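Long-range contacts in putative oxidoreductase (PDB 3E82), which is a putative oxidoreductase of the Gfo/Idh/MocA family that probably uses a nicotinamide dinucleotide cofactor, its own substrate being unidentified: residues B[129-139]-B[250-258]; B[22-33]-B[299-307]. All coordinates share one frame; numbering follows the deposited sequence.

In the fold
Both contacts are intramolecular. Interaction 1 packs helix 131-142 on strand 248-252 of the mixed sheet; it is buried, and its chemistry runs from aliphatic packing to a cluster of aspartates. Interaction 2 is partly buried and brings helix 300-310 from late in the chain against helix 17-28 of the Rossmann region, with a tyrosine at its centre and two arginines at its polar edge. The centres are about 21 Å apart, and interaction 1 is nested along the chain inside the loop that interaction 2 closes. Gln-258 and Gln-299 join them, as does the Trp-129 ring, which packs on Gln-301, Tyr-302 and Leu-305.

Interaction 1: B[129-139]-B[250-258]; sequences WDSDYLGIRQV and VIKARADQQ
Asp-256 joins the loop after strand 248-252 to the start of helix 131-142 by two hydrogen bonds. Ser-131 N donates almost straight (170°) to Asp-256 OD1 at 3.0 Å, on the anti side of the carboxylate. In return, Asp-256 N donates to Asp-132 OD2 at 2.8 Å, coming from above that carboxylate. CG of Asp-132 stands between its backbone N and carbonyl carbon (chi1 43°), OD2 facing the loop.

From the start of helix 258-263, Gln-258 NE2 also donates to Asp-256 OD1, on the syn side, and Gln-258 N reaches Asp-256 OD2 at 2.7 Å. Gln-258 OE1 pairs with Gln-299 N. Gripped on both oxygens, the Asp-256 carboxylate has little freedom to rotate. A water bridges Ser-131 OG and Gln-257 N; OG is also hydrogen-bonded to Asp-276.

The carboxylates of Asp-130 and Asp-256 stack with planes 14° apart, OD1 of Asp-130 lying 4.2 Å from OD2 of Asp-256. Arg-127, salt-bridged to Asp-130, probably eases this repulsion. Lys-252 lays CG 3.7 Å from Asp-132 CB, while its NZ binds Arg-254 O, Asp-276 and Asp-278.

Apolar packing holds the other end: Ile-136 CD1 rests 3.9 Å from Val-250 CG1, and Val-139 meets Val-250 tip to tip. The helix covers a sheet face antiparallel to the strand, as in the family's C-terminal alpha/beta fold, and an Asx turn at Asp-256 leads into helix 258-263.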
loop_
_atom_site.group_PDB
_atom_site.type_symbol
_atom_site.label_atom_id
_atom_site.label_comp_id
_atom_site.label_asym_id
_atom_site.label_seq_id
_atom_site.Cartn_x
_atom_site.Cartn_y
_atom_site.Cartn_z
ATOM N N TRP B 129 -19.377 5.231 -12.391
ATOM C CA TRP B 129 -20.406 6.098 -11.832
ATOM C C TRP B 129 -20.747 5.769 -10.383
ATOM O O TRP B 129 -21.833 6.084 -9.908
ATOM C CB TRP B 129 -21.649 6.016 -12.719
ATOM C CG TRP B 129 -21.311 6.425 -14.116
ATOM C CD1 TRP B 129 -21.269 7.700 -14.612
ATOM C CD2 TRP B 129 -20.867 5.570 -15.174
ATOM N NE1 TRP B 129 -20.828 7.688 -15.913
ATOM C CE2 TRP B 129 -20.572 6.395 -16.284
ATOM C CE3 TRP B 129 -20.687 4.187 -15.292
ATOM C CZ2 TRP B 129 -20.105 5.881 -17.498
ATOM C CZ3 TRP B 129 -20.221 3.674 -16.506
ATOM C CH2 TRP B 129 -19.936 4.523 -17.591
ATOM N N ASP B 130 -19.807 5.129 -9.695
ATOM C CA ASP B 130 -19.971 4.763 -8.295
ATOM C C ASP B 130 -19.830 5.996 -7.401
ATOM O O ASP B 130 -19.028 6.885 -7.681
ATOM C CB ASP B 130 -18.923 3.721 -7.898
ATOM C CG ASP B 130 -19.260 2.325 -8.406
ATOM O OD1 ASP B 130 -20.191 2.199 -9.227
ATOM O OD2 ASP B 130 -18.594 1.358 -7.985
ATOM N N SER B 131 -20.613 6.032 -6.326
ATOM C CA SER B 131 -20.589 7.151 -5.393
ATOM C C SER B 131 -19.174 7.437 -4.876
ATOM O O SER B 131 -18.730 8.585 -4.896
ATOM C CB SER B 131 -21.546 6.888 -4.218
ATOM O OG SER B 131 -21.186 5.722 -3.493
ATOM N N ASP B 132 -18.460 6.404 -4.428
ATOM C CA ASP B 132 -17.103 6.611 -3.921
ATOM C C ASP B 132 -16.162 7.174 -4.980
ATOM O O ASP B 132 -15.455 8.149 -4.726
ATOM C CB ASP B 132 -16.516 5.317 -3.328
ATOM C CG ASP B 132 -16.804 4.084 -4.173
ATOM O OD1 ASP B 132 -16.983 4.207 -5.407
ATOM O OD2 ASP B 132 -16.832 2.983 -3.590
ATOM N N TYR B 133 -16.152 6.571 -6.164
ATOM C CA TYR B 133 -15.293 7.043 -7.243
ATOM C C TYR B 133 -15.652 8.466 -7.678
ATOM O O TYR B 133 -14.772 9.320 -7.796
ATOM C CB TYR B 133 -15.387 6.105 -8.443
ATOM C CG TYR B 133 -14.687 6.614 -9.686
ATOM C CD1 TYR B 133 -13.297 6.700 -9.745
ATOM C CD2 TYR B 133 -15.419 6.984 -10.811
ATOM C CE1 TYR B 133 -12.651 7.135 -10.906
ATOM C CE2 TYR B 133 -14.787 7.418 -11.976
ATOM C CZ TYR B 133 -13.408 7.488 -12.018
ATOM O OH TYR B 133 -12.784 7.876 -13.180
ATOM N N LEU B 134 -16.935 8.722 -7.925
ATOM C CA LEU B 134 -17.360 10.058 -8.336
ATOM C C LEU B 134 -16.961 11.092 -7.289
ATOM O O LEU B 134 -16.525 12.190 -7.632
ATOM C CB LEU B 134 -18.876 10.110 -8.555
ATOM C CG LEU B 134 -19.381 9.401 -9.816
ATOM C CD1 LEU B 134 -20.907 9.505 -9.889
ATOM C CD2 LEU B 134 -18.736 10.029 -11.044
ATOM N N GLY B 135 -17.118 10.733 -6.017
ATOM C CA GLY B 135 -16.753 11.639 -4.943
ATOM C C GLY B 135 -15.267 11.965 -4.967
ATOM O O GLY B 135 -14.882 13.129 -4.943
ATOM N N ILE B 136 -14.432 10.930 -5.019
ATOM C CA ILE B 136 -12.982 11.104 -5.063
ATOM C C ILE B 136 -12.564 11.918 -6.277
ATOM O O ILE B 136 -11.710 12.803 -6.183
ATOM C CB ILE B 136 -12.255 9.737 -5.116
ATOM C CG1 ILE B 136 -12.378 9.032 -3.763
ATOM C CG2 ILE B 136 -10.800 9.928 -5.522
ATOM C CD1 ILE B 136 -11.931 9.872 -2.575
ATOM N N ARG B 137 -13.165 11.613 -7.423
ATOM C CA ARG B 137 -12.842 12.331 -8.649
ATOM C C ARG B 137 -13.169 13.810 -8.470
ATOM O O ARG B 137 -12.416 14.679 -8.899
ATOM C CB ARG B 137 -13.643 11.771 -9.829
ATOM C CG ARG B 137 -13.245 12.360 -11.183
ATOM C CD ARG B 137 -14.177 11.879 -12.298
ATOM N NE ARG B 137 -13.837 12.469 -13.594
ATOM C CZ ARG B 137 -12.995 11.932 -14.476
ATOM N NH1 ARG B 137 -12.398 10.775 -14.215
ATOM N NH2 ARG B 137 -12.737 12.561 -15.618
ATOM N N GLN B 138 -14.301 14.075 -7.827
ATOM C CA GLN B 138 -14.752 15.436 -7.587
ATOM C C GLN B 138 -13.754 16.222 -6.744
ATOM O O GLN B 138 -13.414 17.350 -7.074
ATOM C CB GLN B 138 -16.114 15.413 -6.889
ATOM C CG GLN B 138 -16.629 16.781 -6.491
ATOM C CD GLN B 138 -17.921 16.705 -5.688
ATOM O OE1 GLN B 138 -17.978 16.068 -4.624
ATOM N NE2 GLN B 138 -18.964 17.353 -6.189
ATOM N N VAL B 139 -13.287 15.626 -5.654
ATOM C CA VAL B 139 -12.325 16.312 -4.792
ATOM C C VAL B 139 -11.022 16.592 -5.542
ATOM O O VAL B 139 -10.474 17.691 -5.452
ATOM C CB VAL B 139 -12.023 15.493 -3.518
ATOM C CG1 VAL B 139 -10.968 16.211 -2.679
ATOM C CG2 VAL B 139 -13.310 15.303 -2.708
ATOM N N VAL B 250 -7.715 12.994 1.180
ATOM C CA VAL B 250 -9.125 12.662 1.225
ATOM C C VAL B 250 -9.263 11.154 1.350
ATOM O O VAL B 250 -8.585 10.384 0.664
ATOM C CB VAL B 250 -9.884 13.161 -0.033
ATOM C CG1 VAL B 250 -9.345 12.483 -1.276
ATOM C CG2 VAL B 250 -11.377 12.892 0.121
ATOM N N ILE B 251 -10.126 10.735 2.262
ATOM C CA ILE B 251 -10.374 9.326 2.471
ATOM C C ILE B 251 -11.858 9.057 2.305
ATOM O O ILE B 251 -12.693 9.834 2.775
ATOM C CB ILE B 251 -9.964 8.865 3.903
ATOM C CG1 ILE B 251 -8.438 8.878 4.063
ATOM C CG2 ILE B 251 -10.474 7.463 4.164
ATOM C CD1 ILE B 251 -7.823 10.267 4.070
ATOM N N LYS B 252 -12.179 7.977 1.603
ATOM C CA LYS B 252 -13.562 7.547 1.437
ATOM C C LYS B 252 -13.517 6.178 2.093
ATOM O O LYS B 252 -12.944 5.232 1.556
ATOM C CB LYS B 252 -13.955 7.416 -0.039
ATOM C CG LYS B 252 -15.404 6.921 -0.243
ATOM C CD LYS B 252 -16.427 7.878 0.386
ATOM C CE LYS B 252 -17.875 7.514 0.033
ATOM N NZ LYS B 252 -18.267 6.144 0.531
ATOM N N ALA B 253 -14.096 6.088 3.276
ATOM C CA ALA B 253 -14.089 4.855 4.038
ATOM C C ALA B 253 -14.830 3.682 3.412
ATOM O O ALA B 253 -14.241 2.628 3.155
ATOM C CB ALA B 253 -14.645 5.127 5.434
ATOM N N ARG B 254 -16.122 3.884 3.164
ATOM C CA ARG B 254 -17.005 2.846 2.643
ATOM C C ARG B 254 -17.170 2.808 1.119
ATOM O O ARG B 254 -16.998 3.811 0.434
ATOM C CB ARG B 254 -18.376 3.004 3.321
ATOM C CG ARG B 254 -19.347 1.848 3.117
ATOM C CD ARG B 254 -20.691 2.123 3.799
ATOM N NE ARG B 254 -21.254 3.393 3.351
ATOM C CZ ARG B 254 -22.352 3.959 3.845
ATOM N NH1 ARG B 254 -23.033 3.373 4.823
ATOM N NH2 ARG B 254 -22.765 5.125 3.364
ATOM N N ALA B 255 -17.515 1.636 0.595
ATOM C CA ALA B 255 -17.701 1.464 -0.841
ATOM C C ALA B 255 -19.123 1.782 -1.286
ATOM O O ALA B 255 -20.051 1.806 -0.478
ATOM C CB ALA B 255 -17.350 0.038 -1.243
ATOM N N ASP B 256 -19.275 2.036 -2.582
ATOM C CA ASP B 256 -20.569 2.315 -3.191
ATOM C C ASP B 256 -21.503 1.147 -2.832
ATOM O O ASP B 256 -21.048 0.012 -2.705
ATOM C CB ASP B 256 -20.384 2.422 -4.713
ATOM C CG ASP B 256 -21.694 2.451 -5.464
ATOM O OD1 ASP B 256 -22.184 3.554 -5.797
ATOM O OD2 ASP B 256 -22.235 1.358 -5.713
ATOM N N GLN B 257 -22.798 1.418 -2.673
ATOM C CA GLN B 257 -23.755 0.368 -2.300
ATOM C C GLN B 257 -24.706 -0.115 -3.401
ATOM O O GLN B 257 -25.653 -0.851 -3.112
ATOM C CB GLN B 257 -24.617 0.822 -1.108
ATOM C CG GLN B 257 -25.565 1.982 -1.439
ATOM C CD GLN B 257 -26.782 2.077 -0.510
ATOM O OE1 GLN B 257 -27.426 3.127 -0.428
ATOM N NE2 GLN B 257 -27.107 0.981 0.177
ATOM N N GLN B 258 -24.476 0.282 -4.648
ATOM C CA GLN B 258 -25.373 -0.145 -5.718
ATOM C C GLN B 258 -25.453 -1.658 -5.841
ATOM O O GLN B 258 -26.543 -2.210 -5.994
ATOM C CB GLN B 258 -24.948 0.441 -7.065
ATOM C CG GLN B 258 -25.085 1.936 -7.149
ATOM C CD GLN B 258 -24.574 2.475 -8.460
ATOM O OE1 GLN B 258 -25.134 2.194 -9.525
ATOM N NE2 GLN B 258 -23.497 3.242 -8.399
HETATM O O HOH W 1 -23.539 4.058 -3.110
#

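Interaction 2: B[22-33]-B[299-307]; sequences FHAPLIRSVPGL and QRQYYMLIR
Tyr-303 lies at the apolar centre, its ring set against helix 17-28. Ile-27 places CG1 over one face in a CH-pi contact, 3.7 Å from the ring centroid, while Tyr-302 of the same helix as Tyr-303 covers the opposite face. Leu-26 CB and Leu-33 CD1 approach the tyrosine obliquely, the latter 3.8 Å from its CB. Val-30 straddles CG of the selenomethionine Met-304 with both methyls, and Leu-26 CD2 touches CG of both Gln-299 and Arg-300.

Farther out, Tyr-303 OH and His-23 ND1 share a hydrogen bond of 2.7 Å, the nitrogen lying in the plane of the tyrosine ring. His-23 NE2 is bonded to Asp-97, so both ring nitrogens are engaged. Gln-299 OE1 touches the edge of the Phe-22 ring and is hydrogen-bonded to Asn-126.

At the polar edge, Arg-300 grips Ser-29 side-on: NE reaches OG at 2.9 Å and NH2 reaches the backbone O at 2.9 Å, both acceptors near the guanidinium plane. A bend at chi3 (53°) turns the group toward them. Ser-29 OG in turn donates a hydrogen bond to Leu-26 O. Arg-307 NH1 donates to Pro-31 O at 2.8 Å and 170°.

Both arginines thus bind polar atoms of Ser-29 and Pro-31, beside an aromatic and aliphatic core whose buried tyrosine hydroxyl is paired with histidine, tying helix 300-310 to the helix that follows what is probably the dinucleotide-binding glycine-rich turn.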
loop_
_atom_site.group_PDB
_atom_site.type_symbol
_atom_site.label_atom_id
_atom_site.label_comp_id
_atom_site.label_asym_id
_atom_site.label_seq_id
_atom_site.Cartn_x
_atom_site.Cartn_y
_atom_site.Cartn_z
ATOM N N PHE B 22 -28.030 -7.667 -12.615
ATOM C CA PHE B 22 -27.545 -6.394 -13.144
ATOM C C PHE B 22 -28.225 -5.885 -14.413
ATOM O O PHE B 22 -29.036 -4.957 -14.374
ATOM C CB PHE B 22 -26.036 -6.493 -13.412
ATOM C CG PHE B 22 -25.188 -6.401 -12.177
ATOM C CD1 PHE B 22 -24.509 -5.217 -11.871
ATOM C CD2 PHE B 22 -25.077 -7.486 -11.313
ATOM C CE1 PHE B 22 -23.727 -5.120 -10.713
ATOM C CE2 PHE B 22 -24.299 -7.402 -10.151
ATOM C CZ PHE B 22 -23.623 -6.217 -9.852
ATOM N N HIS B 23 -27.885 -6.510 -15.535
ATOM C CA HIS B 23 -28.385 -6.106 -16.839
ATOM C C HIS B 23 -29.883 -5.916 -17.029
ATOM O O HIS B 23 -30.312 -4.842 -17.453
ATOM C CB HIS B 23 -27.832 -7.055 -17.890
ATOM C CG HIS B 23 -26.338 -7.040 -17.965
ATOM N ND1 HIS B 23 -25.624 -5.927 -18.353
ATOM C CD2 HIS B 23 -25.422 -7.994 -17.679
ATOM C CE1 HIS B 23 -24.333 -6.196 -18.304
ATOM N NE2 HIS B 23 -24.183 -7.444 -17.898
ATOM N N ALA B 24 -30.684 -6.931 -16.724
ATOM C CA ALA B 24 -32.125 -6.788 -16.906
ATOM C C ALA B 24 -32.698 -5.582 -16.153
ATOM O O ALA B 24 -33.400 -4.757 -16.744
ATOM C CB ALA B 24 -32.846 -8.060 -16.491
ATOM N N PRO B 25 -32.407 -5.460 -14.841
ATOM C CA PRO B 25 -32.922 -4.330 -14.047
ATOM C C PRO B 25 -32.448 -2.960 -14.526
ATOM O O PRO B 25 -33.227 -2.006 -14.595
ATOM C CB PRO B 25 -32.422 -4.646 -12.636
ATOM C CG PRO B 25 -32.406 -6.157 -12.629
ATOM C CD PRO B 25 -31.767 -6.453 -13.963
ATOM N N LEU B 26 -31.163 -2.863 -14.846
ATOM C CA LEU B 26 -30.603 -1.608 -15.320
ATOM C C LEU B 26 -31.226 -1.210 -16.665
ATOM O O LEU B 26 -31.735 -0.098 -16.821
ATOM C CB LEU B 26 -29.083 -1.739 -15.455
ATOM C CG LEU B 26 -28.308 -1.873 -14.136
ATOM C CD1 LEU B 26 -26.859 -2.284 -14.415
ATOM C CD2 LEU B 26 -28.366 -0.543 -13.377
ATOM N N ILE B 27 -31.201 -2.126 -17.626
ATOM C CA ILE B 27 -31.750 -1.855 -18.949
ATOM C C ILE B 27 -33.214 -1.430 -18.909
ATOM O O ILE B 27 -33.611 -0.470 -19.579
ATOM C CB ILE B 27 -31.625 -3.096 -19.867
ATOM C CG1 ILE B 27 -30.147 -3.404 -20.124
ATOM C CG2 ILE B 27 -32.354 -2.844 -21.185
ATOM C CD1 ILE B 27 -29.898 -4.716 -20.844
ATOM N N ARG B 28 -34.015 -2.143 -18.125
ATOM C CA ARG B 28 -35.435 -1.842 -18.024
ATOM C C ARG B 28 -35.714 -0.493 -17.368
ATOM O O ARG B 28 -36.807 0.052 -17.502
ATOM C CB ARG B 28 -36.148 -2.981 -17.276
ATOM C CG ARG B 28 -36.218 -4.281 -18.105
ATOM C CD ARG B 28 -36.529 -5.517 -17.265
ATOM N NE ARG B 28 -37.811 -5.423 -16.569
ATOM C CZ ARG B 28 -38.992 -5.313 -17.170
ATOM N NH1 ARG B 28 -39.079 -5.282 -18.498
ATOM N NH2 ARG B 28 -40.093 -5.232 -16.439
ATOM N N SER B 29 -34.715 0.058 -16.682
ATOM C CA SER B 29 -34.870 1.346 -16.010
ATOM C C SER B 29 -34.436 2.522 -16.884
ATOM O O SER B 29 -34.556 3.680 -16.482
ATOM C CB SER B 29 -34.051 1.368 -14.719
ATOM O OG SER B 29 -32.668 1.495 -15.017
ATOM N N VAL B 30 -33.936 2.226 -18.077
ATOM C CA VAL B 30 -33.467 3.263 -18.986
ATOM C C VAL B 30 -34.377 3.415 -20.200
ATOM O O VAL B 30 -34.424 2.540 -21.070
ATOM C CB VAL B 30 -32.030 2.956 -19.481
ATOM C CG1 VAL B 30 -31.586 4.003 -20.486
ATOM C CG2 VAL B 30 -31.074 2.911 -18.301
ATOM N N PRO B 31 -35.116 4.536 -20.273
ATOM C CA PRO B 31 -36.025 4.795 -21.394
ATOM C C PRO B 31 -35.283 4.788 -22.732
ATOM O O PRO B 31 -34.113 5.175 -22.813
ATOM C CB PRO B 31 -36.595 6.174 -21.062
ATOM C CG PRO B 31 -36.584 6.189 -19.577
ATOM C CD PRO B 31 -35.229 5.595 -19.257
ATOM N N GLY B 32 -35.969 4.353 -23.781
ATOM C CA GLY B 32 -35.345 4.318 -25.091
ATOM C C GLY B 32 -34.775 2.946 -25.376
ATOM O O GLY B 32 -34.557 2.587 -26.533
ATOM N N LEU B 33 -34.535 2.181 -24.314
ATOM C CA LEU B 33 -34.005 0.833 -24.450
ATOM C C LEU B 33 -35.136 -0.156 -24.213
ATOM O O LEU B 33 -35.947 0.021 -23.309
ATOM C CB LEU B 33 -32.896 0.580 -23.427
ATOM C CG LEU B 33 -31.644 1.452 -23.509
ATOM C CD1 LEU B 33 -30.621 0.913 -22.520
ATOM C CD2 LEU B 33 -31.076 1.431 -24.937
ATOM N N GLN B 299 -24.927 3.505 -11.932
ATOM C CA GLN B 299 -24.391 2.793 -13.082
ATOM C C GLN B 299 -25.356 2.738 -14.278
ATOM O O GLN B 299 -24.980 2.291 -15.359
ATOM C CB GLN B 299 -23.946 1.378 -12.674
ATOM C CG GLN B 299 -25.037 0.461 -12.179
ATOM C CD GLN B 299 -24.462 -0.826 -11.605
ATOM O OE1 GLN B 299 -23.977 -1.689 -12.338
ATOM N NE2 GLN B 299 -24.494 -0.947 -10.279
ATOM N N ARG B 300 -26.591 3.200 -14.095
ATOM C CA ARG B 300 -27.543 3.222 -15.202
ATOM C C ARG B 300 -26.949 4.148 -16.263
ATOM O O ARG B 300 -27.339 4.105 -17.432
ATOM C CB ARG B 300 -28.913 3.764 -14.751
ATOM C CG ARG B 300 -29.660 2.879 -13.767
ATOM C CD ARG B 300 -30.899 3.570 -13.177
ATOM N NE ARG B 300 -31.791 4.088 -14.214
ATOM C CZ ARG B 300 -31.859 5.364 -14.584
ATOM N NH1 ARG B 300 -31.084 6.271 -13.996
ATOM N NH2 ARG B 300 -32.700 5.733 -15.550
ATOM N N GLN B 301 -26.005 4.996 -15.846
ATOM C CA GLN B 301 -25.358 5.924 -16.762
ATOM C C GLN B 301 -24.692 5.165 -17.906
ATOM O O GLN B 301 -24.669 5.642 -19.040
ATOM C CB GLN B 301 -24.311 6.781 -16.038
ATOM C CG GLN B 301 -24.880 7.941 -15.220
ATOM C CD GLN B 301 -25.563 8.995 -16.085
ATOM O OE1 GLN B 301 -25.000 9.465 -17.072
ATOM N NE2 GLN B 301 -26.779 9.377 -15.708
ATOM N N TYR B 302 -24.148 3.986 -17.614
ATOM C CA TYR B 302 -23.509 3.201 -18.666
ATOM C C TYR B 302 -24.494 2.976 -19.823
ATOM O O TYR B 302 -24.161 3.197 -20.980
ATOM C CB TYR B 302 -23.054 1.837 -18.141
ATOM C CG TYR B 302 -22.435 0.976 -19.221
ATOM C CD1 TYR B 302 -21.092 1.124 -19.572
ATOM C CD2 TYR B 302 -23.205 0.041 -19.933
ATOM C CE1 TYR B 302 -20.523 0.373 -20.601
ATOM C CE2 TYR B 302 -22.640 -0.719 -20.971
ATOM C CZ TYR B 302 -21.301 -0.542 -21.297
ATOM O OH TYR B 302 -20.734 -1.252 -22.327
ATOM N N TYR B 303 -25.702 2.527 -19.500
ATOM C CA TYR B 303 -26.707 2.261 -20.522
ATOM C C TYR B 303 -27.326 3.526 -21.114
ATOM O O TYR B 303 -27.682 3.553 -22.290
ATOM C CB TYR B 303 -27.794 1.332 -19.966
ATOM C CG TYR B 303 -27.397 -0.131 -20.028
ATOM C CD1 TYR B 303 -27.181 -0.758 -21.255
ATOM C CD2 TYR B 303 -27.195 -0.876 -18.868
ATOM C CE1 TYR B 303 -26.771 -2.092 -21.328
ATOM C CE2 TYR B 303 -26.782 -2.216 -18.925
ATOM C CZ TYR B 303 -26.571 -2.817 -20.161
ATOM O OH TYR B 303 -26.150 -4.132 -20.243
HETATM N N MSE B 304 -27.447 4.576 -20.309
HETATM C CA MSE B 304 -27.998 5.829 -20.816
HETATM C C MSE B 304 -27.026 6.404 -21.843
HETATM O O MSE B 304 -27.436 6.925 -22.882
HETATM C CB MSE B 304 -28.204 6.816 -19.671
HETATM C CG MSE B 304 -29.085 6.272 -18.572
HETATM SE SE MSE B 304 -29.393 7.549 -17.157
HETATM C CE MSE B 304 -28.332 6.814 -15.739
ATOM N N LEU B 305 -25.733 6.284 -21.556
ATOM C CA LEU B 305 -24.710 6.792 -22.465
ATOM C C LEU B 305 -24.558 5.902 -23.703
ATOM O O LEU B 305 -24.353 6.398 -24.813
ATOM C CB LEU B 305 -23.380 6.942 -21.722
ATOM C CG LEU B 305 -23.383 8.004 -20.607
ATOM C CD1 LEU B 305 -22.067 7.960 -19.842
ATOM C CD2 LEU B 305 -23.593 9.396 -21.217
ATOM N N ILE B 306 -24.666 4.587 -23.522
ATOM C CA ILE B 306 -24.570 3.673 -24.659
ATOM C C ILE B 306 -25.762 3.992 -25.569
ATOM O O ILE B 306 -25.650 3.992 -26.799
ATOM C CB ILE B 306 -24.655 2.196 -24.206
ATOM C CG1 ILE B 306 -23.301 1.730 -23.634
ATOM C CG2 ILE B 306 -25.144 1.331 -25.361
ATOM C CD1 ILE B 306 -22.192 1.527 -24.665
ATOM N N ARG B 307 -26.906 4.252 -24.942
ATOM C CA ARG B 307 -28.129 4.603 -25.660
ATOM C C ARG B 307 -27.851 5.851 -26.492
ATOM O O ARG B 307 -28.039 5.863 -27.707
ATOM C CB ARG B 307 -29.259 4.907 -24.666
ATOM C CG ARG B 307 -30.575 5.338 -25.307
ATOM C CD ARG B 307 -31.518 5.936 -24.260
ATOM N NE ARG B 307 -30.871 7.067 -23.598
ATOM C CZ ARG B 307 -31.315 7.662 -22.496
ATOM N NH1 ARG B 307 -32.428 7.245 -21.906
ATOM N NH2 ARG B 307 -30.627 8.674 -21.977
#